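Local atomic coordinates of acyl-CoA dehydrogenase (Mycobacterium thermoresistibile, PDB entry 3NF4), a protein that binds FAD and, as an acyl-CoA dehydrogenase, probably catalyses the alpha,beta-dehydrogenation of acyl-CoA thioesters. Residues A[334-339]-A[363-368]. Residues are numbered along the deposited sequence; the frame is centred on the assembly and turned at random.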
loop_
_atom_site.group_PDB
_atom_site.type_symbol
_atom_site.label_atom_id
_atom_site.label_comp_id
_atom_site.label_asym_id
_atom_site.label_seq_id
_atom_site.Cartn_x
_atom_site.Cartn_y
_atom_site.Cartn_z
ATOM N N ALA A 334 11.473 2.184 1.949
ATOM C CA ALA A 334 11.430 3.625 1.595
ATOM C C ALA A 334 12.307 4.000 0.393
ATOM O O ALA A 334 11.869 4.788 -0.455
ATOM C CB ALA A 334 11.783 4.529 2.815
ATOM N N ALA A 335 13.532 3.460 0.313
ATOM C CA ALA A 335 14.388 3.747 -0.846
ATOM C C ALA A 335 13.747 3.258 -2.160
ATOM O O ALA A 335 13.755 3.974 -3.166
ATOM C CB ALA A 335 15.839 3.195 -0.676
ATOM N N MET A 336 13.162 2.062 -2.147
ATOM C CA MET A 336 12.523 1.559 -3.356
ATOM C C MET A 336 11.346 2.446 -3.764
ATOM O O MET A 336 11.191 2.770 -4.945
ATOM C CB MET A 336 12.075 0.100 -3.210
ATOM C CG MET A 336 11.659 -0.567 -4.549
ATOM S SD MET A 336 13.139 -0.849 -5.569
ATOM C CE MET A 336 12.858 0.367 -6.857
ATOM N N LYS A 337 10.539 2.872 -2.798
ATOM C CA LYS A 337 9.398 3.764 -3.112
ATOM C C LYS A 337 9.798 5.191 -3.545
ATOM O O LYS A 337 9.204 5.735 -4.477
ATOM C CB LYS A 337 8.433 3.827 -1.916
ATOM C CG LYS A 337 7.160 4.617 -2.148
ATOM C CD LYS A 337 6.625 5.204 -0.819
ATOM C CE LYS A 337 5.411 6.158 -1.042
ATOM N NZ LYS A 337 4.560 6.319 0.198
ATOM N N VAL A 338 10.771 5.802 -2.858
ATOM C CA VAL A 338 11.228 7.173 -3.182
ATOM C C VAL A 338 11.975 7.241 -4.530
ATOM O O VAL A 338 11.781 8.180 -5.295
ATOM C CB VAL A 338 12.102 7.760 -2.032
ATOM C CG1 VAL A 338 12.789 9.028 -2.422
ATOM C CG2 VAL A 338 11.250 7.951 -0.709
ATOM N N THR A 339 12.811 6.246 -4.839
ATOM C CA THR A 339 13.572 6.293 -6.100
ATOM C C THR A 339 12.643 6.097 -7.307
ATOM O O THR A 339 12.852 6.742 -8.357
ATOM C CB THR A 339 14.704 5.251 -6.146
ATOM O OG1 THR A 339 14.189 3.960 -5.785
ATOM C CG2 THR A 339 15.865 5.611 -5.208
ATOM N N GLU A 363 19.810 0.919 -8.159
ATOM C CA GLU A 363 20.572 0.653 -6.938
ATOM C C GLU A 363 19.704 0.254 -5.743
ATOM O O GLU A 363 20.138 -0.529 -4.890
ATOM C CB GLU A 363 21.453 1.865 -6.559
ATOM C CG GLU A 363 22.683 1.974 -7.435
ATOM C CD GLU A 363 23.417 3.341 -7.423
ATOM O OE1 GLU A 363 23.117 4.255 -6.611
ATOM O OE2 GLU A 363 24.335 3.487 -8.266
ATOM N N ALA A 364 18.472 0.757 -5.677
ATOM C CA ALA A 364 17.655 0.525 -4.479
ATOM C C ALA A 364 17.129 -0.917 -4.360
ATOM O O ALA A 364 16.945 -1.414 -3.239
ATOM C CB ALA A 364 16.477 1.566 -4.383
ATOM N N LYS A 365 16.874 -1.562 -5.507
ATOM C CA LYS A 365 16.291 -2.915 -5.536
ATOM C C LYS A 365 17.091 -3.953 -4.729
ATOM O O LYS A 365 16.497 -4.725 -3.993
ATOM C CB LYS A 365 16.052 -3.410 -6.979
ATOM C CG LYS A 365 15.402 -4.778 -7.080
ATOM C CD LYS A 365 13.963 -4.805 -6.467
ATOM C CE LYS A 365 13.867 -5.853 -5.355
ATOM N NZ LYS A 365 12.510 -5.960 -4.726
ATOM N N ILE A 366 18.420 -3.966 -4.856
ATOM C CA ILE A 366 19.269 -4.994 -4.174
ATOM C C ILE A 366 19.289 -4.790 -2.637
ATOM O O ILE A 366 19.480 -5.729 -1.860
ATOM C CB ILE A 366 20.730 -5.015 -4.752
ATOM C CG1 ILE A 366 21.589 -6.195 -4.195
ATOM C CG2 ILE A 366 21.456 -3.712 -4.435
ATOM C CD1 ILE A 366 20.959 -7.625 -4.306
ATOM N N MET A 367 19.064 -3.562 -2.200
ATOM C CA MET A 367 18.985 -3.258 -0.778
ATOM C C MET A 367 17.836 -3.989 -0.053
ATOM O O MET A 367 17.969 -4.379 1.142
ATOM C CB MET A 367 18.884 -1.744 -0.608
ATOM C CG MET A 367 19.996 -1.179 0.153
ATOM S SD MET A 367 20.731 0.223 -0.662
ATOM C CE MET A 367 22.210 -0.520 -1.362
ATOM N N GLN A 368 16.728 -4.194 -0.763
ATOM C CA GLN A 368 15.627 -5.004 -0.235
ATOM C C GLN A 368 16.024 -6.501 -0.059
ATOM O O GLN A 368 15.317 -7.266 0.636
ATOM C CB GLN A 368 14.381 -4.879 -1.131
ATOM C CG GLN A 368 13.728 -3.474 -1.169
ATOM C CD GLN A 368 12.490 -3.425 -2.054
ATOM O OE1 GLN A 368 12.577 -3.586 -3.276
ATOM N NE2 GLN A 368 11.315 -3.207 -1.431
#
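Ala364 and Met336 carry this contact between helices 321-346 and 357-367 of the C-terminal helical domain, whose segments run nearly antiparallel (159°) with their axes 8.5 Å apart. The methyl of Ala364 points into the turn made by Ala335, Met336 and Thr339: its CB lies 4.1 Å from Ala335 CB and 3.6 Å from Thr339 OG1. That hydroxyl is turned back on its own helix, since chi1 of 50° puts OG1 between the backbone N and the carbonyl carbon, where it donates to Ala335 O at 2.7 Å. Ala335 O also accepts Thr339 N, the two donors reaching it from opposite faces of the carbonyl plane.

Met336 reaches across beside Ala364. CG leaves anti to the backbone N (chi1 -168°), and the bend at chi2 brings the sulphur over the backbone of Lys365, with SD 3.8 Å from Lys365 CA. The Gln368 side chain crosses that of Met336 at about a right angle, its amide laid against the Met336 CB and CG methylenes; Gln368 OE1 sits 3.4 Å from Met336 CG. Lys365 NZ donates to Gln368 OE1 at 2.8 Å from above the amide plane, while Gln368 NE2 bonds Asp333 OD1 on helix 321-346. Lys365, next in sequence to Ile366, which touches FAD, also bonds Thr340 O and Gln344 OE1 of the second subunit through NZ, and Met336 packs on Met361 of that subunit.

The small Ala335 and Ala364 side chains allow a close helix approach. The two helices meet here by van der Waals packing, with the bonded Thr339 hydroxyl part of the surface against Ala364. The bonds at both ends of the Gln368 amide fix which way it is flipped, and Lys365 NZ, shared between Gln368 OE1 and the second subunit, ties that amide to the subunit interface.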